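Local coordinates for sesquisabinene B synthase 2 (Santalum album, PDB 6A2A), which probably converts farnesyl diphosphate into the sesquiterpene sesquisabinene B, with magnesium or manganese as cofactor, at residues L215-I220 and M502-L507; R450-L455 and S523-V528. All coordinates share one frame; numbering follows the deposited sequence.

Interaction 1 (L215-I220 and M502-L507); sequences LHWRTI and MWWKRL
W217 and W504 mark the closest approach of the two backbones, yet their CA atoms stay 9.2 Å apart, so the aromatic side chains do most of the bridging. On one side, residues 215-217 form a short 3-10 turn, held by a bond from R218 N to L215 O, before the chain opens into a loop; on the other, 502-507 is an inner part of a longer helix. The two indoles pass each other in opposite directions and stack face to face through their five-membered rings, whose centroids are 3.8 Å apart and whose planes differ by 16°. W217 NE1 lies over W504 NE1 at 3.4 Å; since both are N-H donors, this is ring contact and no hydrogen bond. Next to it, W217 CD1 rests on W504 CE2, also at 3.4 Å. W504 NE1 is instead bonded to H533 NE2, and the H533 ring also stacks on W217, which adds a third flat group to the pair. H216 meets the other end of W504. With CG anti to the backbone N (chi1 -170°), its imidazole reaches the six-membered ring, NE2 approaching CZ3 at 3.5 Å, with the planes oblique at 49°. A hydrogen bond between H216 NE2 and N508 OD1, one turn further along the helix from W504, ties the imidazole to the same helix. L507 CD1 lies on the face of W504 opposite W217. The resulting aromatic cluster is largely buried and lies away from the metal-binding residues: it fastens the loop between helices 201-212 and 220-232 to helix 489-510, while helix 521-535 flanks it with V529 against W504 and with R530 bonded to H216 O.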
ATOM      1  N   LEU A 215      15.543 -32.846 -10.071  1.00 17.18           N
ATOM      2  CA  LEU A 215      14.254 -32.424  -9.747  1.00 17.22           C
ATOM      3  C   LEU A 215      14.172 -31.947  -8.281  1.00 18.65           C
ATOM      4  O   LEU A 215      13.470 -30.978  -7.981  1.00 17.09           O
ATOM      5  CB  LEU A 215      13.266 -33.580  -9.993  1.00 18.01           C
ATOM      6  CG  LEU A 215      11.815 -33.292  -9.680  1.00 19.48           C
ATOM      7  CD1 LEU A 215      11.307 -32.149 -10.501  1.00 21.33           C
ATOM      8  CD2 LEU A 215      10.924 -34.514  -9.926  1.00 21.24           C
ATOM      9  N   HIS A 216      14.867 -32.661  -7.417  1.00 17.82           N
ATOM     10  CA  HIS A 216      14.817 -32.400  -5.981  1.00 16.99           C
ATOM     11  C   HIS A 216      15.351 -30.988  -5.693  1.00 18.54           C
ATOM     12  O   HIS A 216      14.999 -30.431  -4.656  1.00 18.40           O
ATOM     13  CB  HIS A 216      15.659 -33.446  -5.242  1.00 17.44           C
ATOM     14  CG  HIS A 216      15.495 -33.427  -3.756  1.00 17.83           C
ATOM     15  ND1 HIS A 216      14.267 -33.521  -3.156  1.00 17.92           N
ATOM     16  CD2 HIS A 216      16.416 -33.441  -2.759  1.00 19.08           C
ATOM     17  CE1 HIS A 216      14.431 -33.557  -1.824  1.00 19.40           C
ATOM     18  NE2 HIS A 216      15.722 -33.564  -1.557  1.00 16.38           N
ATOM     19  N   TRP A 217      16.238 -30.471  -6.536  1.00 15.50           N
ATOM     20  CA  TRP A 217      16.903 -29.150  -6.316  1.00 17.91           C
ATOM     21  C   TRP A 217      16.176 -28.009  -7.066  1.00 17.87           C
ATOM     22  O   TRP A 217      16.587 -26.855  -6.966  1.00 18.71           O
ATOM     23  CB  TRP A 217      18.365 -29.264  -6.736  1.00 18.63           C
ATOM     24  CG  TRP A 217      19.210 -30.087  -5.810  1.00 17.67           C
ATOM     25  CD1 TRP A 217      18.790 -30.830  -4.744  1.00 17.12           C
ATOM     26  CD2 TRP A 217      20.622 -30.249  -5.891  1.00 18.45           C
ATOM     27  NE1 TRP A 217      19.852 -31.468  -4.166  1.00 17.90           N
ATOM     28  CE2 TRP A 217      20.998 -31.077  -4.809  1.00 19.17           C
ATOM     29  CE3 TRP A 217      21.616 -29.737  -6.713  1.00 18.13           C
ATOM     30  CZ2 TRP A 217      22.312 -31.416  -4.599  1.00 17.32           C
ATOM     31  CZ3 TRP A 217      22.922 -30.044  -6.471  1.00 20.01           C
ATOM     32  CH2 TRP A 217      23.266 -30.930  -5.463  1.00 20.34           C
ATOM     33  N   ARG A 218      15.109 -28.279  -7.791  1.00 18.05           N
ATOM     34  CA  ARG A 218      14.421 -27.261  -8.575  1.00 17.89           C
ATOM     35  C   ARG A 218      13.239 -26.701  -7.800  1.00 17.11           C
ATOM     36  O   ARG A 218      12.644 -27.373  -6.933  1.00 18.72           O
ATOM     37  CB  ARG A 218      14.001 -27.846  -9.944  1.00 16.39           C
ATOM     38  CG  ARG A 218      15.175 -28.100 -10.870  1.00 16.19           C
ATOM     39  CD  ARG A 218      14.772 -28.736 -12.235  1.00 18.45           C
ATOM     40  NE  ARG A 218      15.868 -28.737 -13.161  1.00 18.54           N
ATOM     41  CZ  ARG A 218      16.223 -27.693 -13.924  1.00 17.96           C
ATOM     42  NH1 ARG A 218      15.620 -26.520 -13.780  1.00 16.86           N
ATOM     43  NH2 ARG A 218      17.217 -27.825 -14.771  1.00 17.38           N
ATOM     44  N   THR A 219      12.802 -25.532  -8.193  1.00 17.17           N
ATOM     45  CA  THR A 219      11.641 -24.928  -7.629  1.00 17.74           C
ATOM     46  C   THR A 219      10.394 -25.608  -8.148  1.00 20.59           C
ATOM     47  O   THR A 219      10.379 -26.200  -9.256  1.00 19.90           O
ATOM     48  CB  THR A 219      11.483 -23.432  -7.894  1.00 19.12           C
ATOM     49  OG1 THR A 219      11.065 -23.182  -9.239  1.00 19.70           O
ATOM     50  CG2 THR A 219      12.735 -22.618  -7.586  1.00 18.25           C
ATOM     51  N   ILE A 220       9.382 -25.546  -7.352  1.00 17.44           N
ATOM     52  CA  ILE A 220       8.056 -26.136  -7.797  1.00 18.56           C
ATOM     53  C   ILE A 220       7.480 -25.323  -8.960  1.00 18.45           C
ATOM     54  O   ILE A 220       7.134 -25.900  -9.978  1.00 19.40           O
ATOM     55  CB  ILE A 220       7.036 -26.232  -6.665  1.00 19.87           C
ATOM     56  CG1 ILE A 220       7.582 -27.135  -5.565  1.00 23.69           C
ATOM     57  CG2 ILE A 220       5.716 -26.791  -7.160  1.00 22.12           C
ATOM     58  CD1 ILE A 220       6.842 -26.992  -4.232  1.00 28.91           C
ATOM     59  N   MET A 502      26.409 -32.588   0.985  1.00 22.05           N
ATOM     60  CA  MET A 502      26.353 -32.930   2.435  1.00 22.40           C
ATOM     61  C   MET A 502      25.199 -32.208   3.140  1.00 18.98           C
ATOM     62  O   MET A 502      24.451 -32.787   3.900  1.00 20.39           O
ATOM     63  CB  MET A 502      27.687 -32.562   3.092  1.00 22.44           C
ATOM     64  CG  MET A 502      27.732 -32.861   4.590  1.00 26.01           C
ATOM     65  SD  MET A 502      27.198 -31.525   5.720  1.00 31.91           S
ATOM     66  CE  MET A 502      28.448 -30.322   5.302  1.00 27.52           C
ATOM     67  N   TRP A 503      25.091 -30.890   2.977  1.00 21.72           N
ATOM     68  CA  TRP A 503      24.047 -30.155   3.713  1.00 18.52           C
ATOM     69  C   TRP A 503      22.658 -30.533   3.216  1.00 20.17           C
ATOM     70  O   TRP A 503      21.733 -30.597   3.988  1.00 18.95           O
ATOM     71  CB  TRP A 503      24.307 -28.650   3.635  1.00 19.67           C
ATOM     72  CG  TRP A 503      25.387 -28.119   4.519  1.00 19.26           C
ATOM     73  CD1 TRP A 503      26.575 -27.571   4.153  1.00 20.20           C
ATOM     74  CD2 TRP A 503      25.358 -28.080   5.955  1.00 17.58           C
ATOM     75  NE1 TRP A 503      27.318 -27.224   5.264  1.00 22.81           N
ATOM     76  CE2 TRP A 503      26.584 -27.516   6.373  1.00 19.50           C
ATOM     77  CE3 TRP A 503      24.446 -28.523   6.906  1.00 20.54           C
ATOM     78  CZ2 TRP A 503      26.887 -27.347   7.717  1.00 20.37           C
ATOM     79  CZ3 TRP A 503      24.779 -28.405   8.239  1.00 22.43           C
ATOM     80  CH2 TRP A 503      25.948 -27.781   8.615  1.00 20.22           C
ATOM     81  N   TRP A 504      22.504 -30.846   1.911  1.00 18.22           N
ATOM     82  CA  TRP A 504      21.264 -31.402   1.457  1.00 16.58           C
ATOM     83  C   TRP A 504      20.940 -32.725   2.168  1.00 16.58           C
ATOM     84  O   TRP A 504      19.799 -32.976   2.468  1.00 18.01           O
ATOM     85  CB  TRP A 504      21.294 -31.582  -0.077  1.00 16.98           C
ATOM     86  CG  TRP A 504      20.576 -30.518  -0.849  1.00 17.33           C
ATOM     87  CD1 TRP A 504      21.170 -29.551  -1.595  1.00 17.24           C
ATOM     88  CD2 TRP A 504      19.173 -30.258  -0.908  1.00 17.43           C
ATOM     89  NE1 TRP A 504      20.225 -28.742  -2.153  1.00 18.06           N
ATOM     90  CE2 TRP A 504      18.998 -29.150  -1.765  1.00 16.71           C
ATOM     91  CE3 TRP A 504      18.025 -30.878  -0.389  1.00 17.72           C
ATOM     92  CZ2 TRP A 504      17.747 -28.661  -2.115  1.00 16.40           C
ATOM     93  CZ3 TRP A 504      16.788 -30.366  -0.706  1.00 19.88           C
ATOM     94  CH2 TRP A 504      16.653 -29.280  -1.577  1.00 17.61           C
ATOM     95  N   LYS A 505      21.914 -33.596   2.319  1.00 18.99           N
ATOM     96  CA  LYS A 505      21.684 -34.856   3.074  1.00 18.25           C
ATOM     97  C   LYS A 505      21.140 -34.583   4.488  1.00 20.82           C
ATOM     98  O   LYS A 505      20.214 -35.232   4.968  1.00 19.91           O
ATOM     99  CB  LYS A 505      22.984 -35.642   3.105  1.00 20.39           C
ATOM    100  CG  LYS A 505      23.337 -36.380   1.809  1.00 20.70           C
ATOM    101  CD  LYS A 505      24.763 -36.819   1.821  1.00 21.42           C
ATOM    102  CE  LYS A 505      25.204 -37.428   0.517  1.00 23.91           C
ATOM    103  NZ  LYS A 505      26.604 -37.883   0.586  1.00 28.98           N
ATOM    104  N   ARG A 506      21.707 -33.587   5.154  1.00 20.30           N
ATOM    105  CA  ARG A 506      21.220 -33.218   6.496  1.00 21.46           C
ATOM    106  C   ARG A 506      19.809 -32.661   6.440  1.00 19.69           C
ATOM    107  O   ARG A 506      18.971 -32.989   7.248  1.00 22.54           O
ATOM    108  CB  ARG A 506      22.254 -32.254   7.112  1.00 24.13           C
ATOM    109  CG  ARG A 506      23.649 -32.845   7.148  1.00 25.08           C
ATOM    110  CD  ARG A 506      24.600 -32.304   8.197  1.00 28.26           C
ATOM    111  NE  ARG A 506      24.344 -32.939   9.473  1.00 28.51           N
ATOM    112  CZ  ARG A 506      25.115 -32.768  10.546  1.00 29.52           C
ATOM    113  NH1 ARG A 506      26.197 -31.991  10.486  1.00 34.96           N
ATOM    114  NH2 ARG A 506      24.806 -33.402  11.652  1.00 33.50           N
ATOM    115  N   LEU A 507      19.492 -31.738   5.499  1.00 20.55           N
ATOM    116  CA  LEU A 507      18.140 -31.280   5.274  1.00 21.28           C
ATOM    117  C   LEU A 507      17.131 -32.425   5.062  1.00 22.12           C
ATOM    118  O   LEU A 507      16.049 -32.402   5.629  1.00 22.13           O
ATOM    119  CB  LEU A 507      18.157 -30.416   4.002  1.00 24.49           C
ATOM    120  CG  LEU A 507      18.252 -28.911   4.045  1.00 27.83           C
ATOM    121  CD1 LEU A 507      17.759 -28.331   2.707  1.00 23.39           C
ATOM    122  CD2 LEU A 507      17.537 -28.256   5.216  1.00 30.70           C
TER

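Interaction 2 (R450-L455 and S523-V528); sequences RASCIL and SFTVNV
S452 contributes most of the buried surface here, reaching from helix 447-462 to the backbone of helix 521-535. Its hydroxyl donates a hydrogen bond to T525 O, with 2.7 Å between S452 OG and that oxygen. The donor lies in the carbonyl plane on a lone pair, at a C=O...OG angle of 139°, well off the line of the C=O bond. The serine reaches it because OG stands anti to the backbone N (chi1 178°), on a CA-CB bond that already points at the other helix. The small serine is consistent with this close approach: the CA atoms of S452 and T525 are 6.0 Å apart. Such a close helix-helix contact, in which a serine hydroxyl on one helix bonds a main-chain carbonyl of the other, belongs here to the all-helical class I terpene synthase fold, whose C-terminal domain surrounds the active site with helices. V528 lies about 11 Å, measured between side chains, from N460, which binds magnesium in this enzyme although no metal is bound to this chain. T525 meets the serine through its methyl as well, CG2 lying 3.5 Å from S452 CB, a tight carbon pair. Its own hydroxyl is turned to its own helix, where OG1 bonds F521 O one turn back. One turn onward, V528 brings CG2 to 3.2 Å from S452 OG, close beside the hydrogen bond. Around this point L423 of helix 419-430 and V529 of helix 521-535 touch S452, F448 packs on T525, and F419 and C456 pack on V528.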
ATOM      1  N   ARG A 450      19.982 -23.851   9.854  1.00 19.67           N
ATOM      2  CA  ARG A 450      21.408 -23.577   9.584  1.00 19.24           C
ATOM      3  C   ARG A 450      21.790 -24.176   8.222  1.00 17.96           C
ATOM      4  O   ARG A 450      22.449 -23.526   7.490  1.00 16.31           O
ATOM      5  CB  ARG A 450      22.269 -24.177  10.692  1.00 21.00           C
ATOM      6  CG  ARG A 450      23.708 -23.700  10.701  1.00 23.25           C
ATOM      7  CD  ARG A 450      24.569 -24.476  11.674  1.00 29.07           C
ATOM      8  NE  ARG A 450      25.892 -23.918  11.805  1.00 30.42           N
ATOM      9  CZ  ARG A 450      27.028 -24.591  11.907  1.00 32.49           C
ATOM     10  NH1 ARG A 450      28.159 -23.917  11.882  1.00 34.34           N
ATOM     11  NH2 ARG A 450      27.057 -25.905  12.047  1.00 27.86           N
ATOM     12  N   ALA A 451      21.373 -25.395   7.972  1.00 18.32           N
ATOM     13  CA  ALA A 451      21.669 -26.088   6.702  1.00 18.02           C
ATOM     14  C   ALA A 451      21.129 -25.256   5.530  1.00 17.80           C
ATOM     15  O   ALA A 451      21.851 -25.026   4.589  1.00 19.07           O
ATOM     16  CB  ALA A 451      21.070 -27.469   6.742  1.00 18.97           C
ATOM     17  N   SER A 452      19.900 -24.826   5.626  1.00 17.86           N
ATOM     18  CA  SER A 452      19.263 -24.006   4.570  1.00 18.34           C
ATOM     19  C   SER A 452      20.053 -22.715   4.343  1.00 19.22           C
ATOM     20  O   SER A 452      20.378 -22.436   3.224  1.00 15.66           O
ATOM     21  CB  SER A 452      17.839 -23.725   4.903  1.00 17.55           C
ATOM     22  OG  SER A 452      17.235 -22.918   3.938  1.00 17.98           O
ATOM     23  N   CYS A 453      20.370 -21.978   5.385  1.00 18.62           N
ATOM     24  CA  CYS A 453      21.109 -20.709   5.181  1.00 17.12           C
ATOM     25  C   CYS A 453      22.507 -20.990   4.625  1.00 16.20           C
ATOM     26  O   CYS A 453      22.913 -20.274   3.771  1.00 17.14           O
ATOM     27  CB  CYS A 453      21.184 -19.908   6.473  1.00 17.64           C
ATOM     28  SG  CYS A 453      19.538 -19.529   7.114  1.00 20.58           S
ATOM     29  N   ILE A 454      23.209 -21.977   5.126  1.00 16.64           N
ATOM     30  CA  ILE A 454      24.555 -22.246   4.564  1.00 17.66           C
ATOM     31  C   ILE A 454      24.397 -22.633   3.088  1.00 16.13           C
ATOM     32  O   ILE A 454      25.150 -22.140   2.289  1.00 15.17           O
ATOM     33  CB  ILE A 454      25.304 -23.320   5.372  1.00 20.76           C
ATOM     34  CG1 ILE A 454      25.617 -22.812   6.773  1.00 22.89           C
ATOM     35  CG2 ILE A 454      26.567 -23.718   4.650  1.00 23.40           C
ATOM     36  CD1 ILE A 454      26.329 -23.806   7.639  1.00 25.66           C
ATOM     37  N   LEU A 455      23.440 -23.491   2.790  1.00 15.51           N
ATOM     38  CA  LEU A 455      23.223 -23.879   1.377  1.00 18.03           C
ATOM     39  C   LEU A 455      23.008 -22.654   0.485  1.00 17.22           C
ATOM     40  O   LEU A 455      23.658 -22.521  -0.582  1.00 15.56           O
ATOM     41  CB  LEU A 455      22.042 -24.853   1.303  1.00 17.02           C
ATOM     42  CG  LEU A 455      22.423 -26.301   1.603  1.00 18.41           C
ATOM     43  CD1 LEU A 455      21.190 -27.123   1.904  1.00 18.17           C
ATOM     44  CD2 LEU A 455      23.214 -26.887   0.434  1.00 20.44           C
ATOM     45  N   SER A 523       8.401 -26.350   4.326  1.00 19.37           N
ATOM     46  CA  SER A 523       8.540 -26.137   2.864  1.00 19.00           C
ATOM     47  C   SER A 523       9.383 -24.892   2.536  1.00 18.59           C
ATOM     48  O   SER A 523      10.192 -24.955   1.591  1.00 19.19           O
ATOM     49  CB  SER A 523       7.206 -26.029   2.227  1.00 19.98           C
ATOM     50  OG  SER A 523       6.596 -27.310   2.237  1.00 22.71           O
ATOM     51  N   PHE A 524       9.196 -23.802   3.300  1.00 17.65           N
ATOM     52  CA  PHE A 524       9.921 -22.544   3.028  1.00 17.35           C
ATOM     53  C   PHE A 524      11.418 -22.829   3.129  1.00 17.28           C
ATOM     54  O   PHE A 524      12.197 -22.311   2.340  1.00 17.65           O
ATOM     55  CB  PHE A 524       9.582 -21.426   4.016  1.00 17.52           C
ATOM     56  CG  PHE A 524       8.170 -20.919   4.054  1.00 19.11           C
ATOM     57  CD1 PHE A 524       7.259 -21.182   3.033  1.00 18.91           C
ATOM     58  CD2 PHE A 524       7.716 -20.195   5.152  1.00 18.07           C
ATOM     59  CE1 PHE A 524       5.958 -20.700   3.105  1.00 21.36           C
ATOM     60  CE2 PHE A 524       6.428 -19.721   5.215  1.00 18.89           C
ATOM     61  CZ  PHE A 524       5.531 -19.976   4.193  1.00 21.77           C
ATOM     62  N   THR A 525      11.811 -23.594   4.152  1.00 15.81           N
ATOM     63  CA  THR A 525      13.219 -23.783   4.459  1.00 18.15           C
ATOM     64  C   THR A 525      13.922 -24.560   3.336  1.00 17.18           C
ATOM     65  O   THR A 525      15.059 -24.312   3.008  1.00 18.57           O
ATOM     66  CB  THR A 525      13.356 -24.434   5.844  1.00 18.74           C
ATOM     67  OG1 THR A 525      12.776 -23.561   6.811  1.00 21.78           O
ATOM     68  CG2 THR A 525      14.778 -24.702   6.236  1.00 20.80           C
ATOM     69  N   VAL A 526      13.179 -25.496   2.725  1.00 15.92           N
ATOM     70  CA  VAL A 526      13.705 -26.245   1.644  1.00 17.44           C
ATOM     71  C   VAL A 526      13.646 -25.407   0.351  1.00 15.31           C
ATOM     72  O   VAL A 526      14.601 -25.449  -0.399  1.00 17.04           O
ATOM     73  CB  VAL A 526      13.006 -27.598   1.459  1.00 19.41           C
ATOM     74  CG1 VAL A 526      13.644 -28.325   0.273  1.00 19.64           C
ATOM     75  CG2 VAL A 526      13.119 -28.433   2.733  1.00 22.04           C
ATOM     76  N   ASN A 527      12.566 -24.724   0.116  1.00 16.68           N
ATOM     77  CA  ASN A 527      12.301 -24.102  -1.172  1.00 17.13           C
ATOM     78  C   ASN A 527      13.237 -22.905  -1.351  1.00 18.52           C
ATOM     79  O   ASN A 527      13.535 -22.596  -2.484  1.00 15.93           O
ATOM     80  CB  ASN A 527      10.825 -23.782  -1.321  1.00 19.06           C
ATOM     81  CG  ASN A 527      10.027 -25.023  -1.646  1.00 19.59           C
ATOM     82  OD1 ASN A 527      10.504 -25.834  -2.424  1.00 21.15           O
ATOM     83  ND2 ASN A 527       8.860 -25.172  -1.061  1.00 22.60           N
ATOM     84  N   VAL A 528      13.685 -22.219  -0.263  1.00 17.93           N
ATOM     85  CA  VAL A 528      14.711 -21.148  -0.506  1.00 17.76           C
ATOM     86  C   VAL A 528      15.966 -21.734  -1.133  1.00 16.61           C
ATOM     87  O   VAL A 528      16.656 -21.064  -1.890  1.00 16.21           O
ATOM     88  CB  VAL A 528      15.056 -20.273   0.727  1.00 16.31           C
ATOM     89  CG1 VAL A 528      13.868 -19.487   1.182  1.00 15.43           C
ATOM     90  CG2 VAL A 528      15.622 -21.061   1.882  1.00 15.81           C
TER

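In the fold
The centres of interactions 1 and 2 lie about 9 Å apart, and the two contacts touch directly. W503 packs against A451, I454 and L455, and W504 CH2 meets V526 CG1, so neighbouring tryptophans on helix 489-510 reach both helices of interaction 2. Along the chain the segments alternate: 215-220, then 450-455, then 502-507, then 523-528. Helices 489-510 and 521-535 are consecutive, and each belongs to a different contact. Together the two interactions form a continuous, largely buried region near the centre of the chain, tying the loop after helix 201-212 to the helices of the metal-binding domain, among them helix 447-462, which carries the magnesium-binding residue N460.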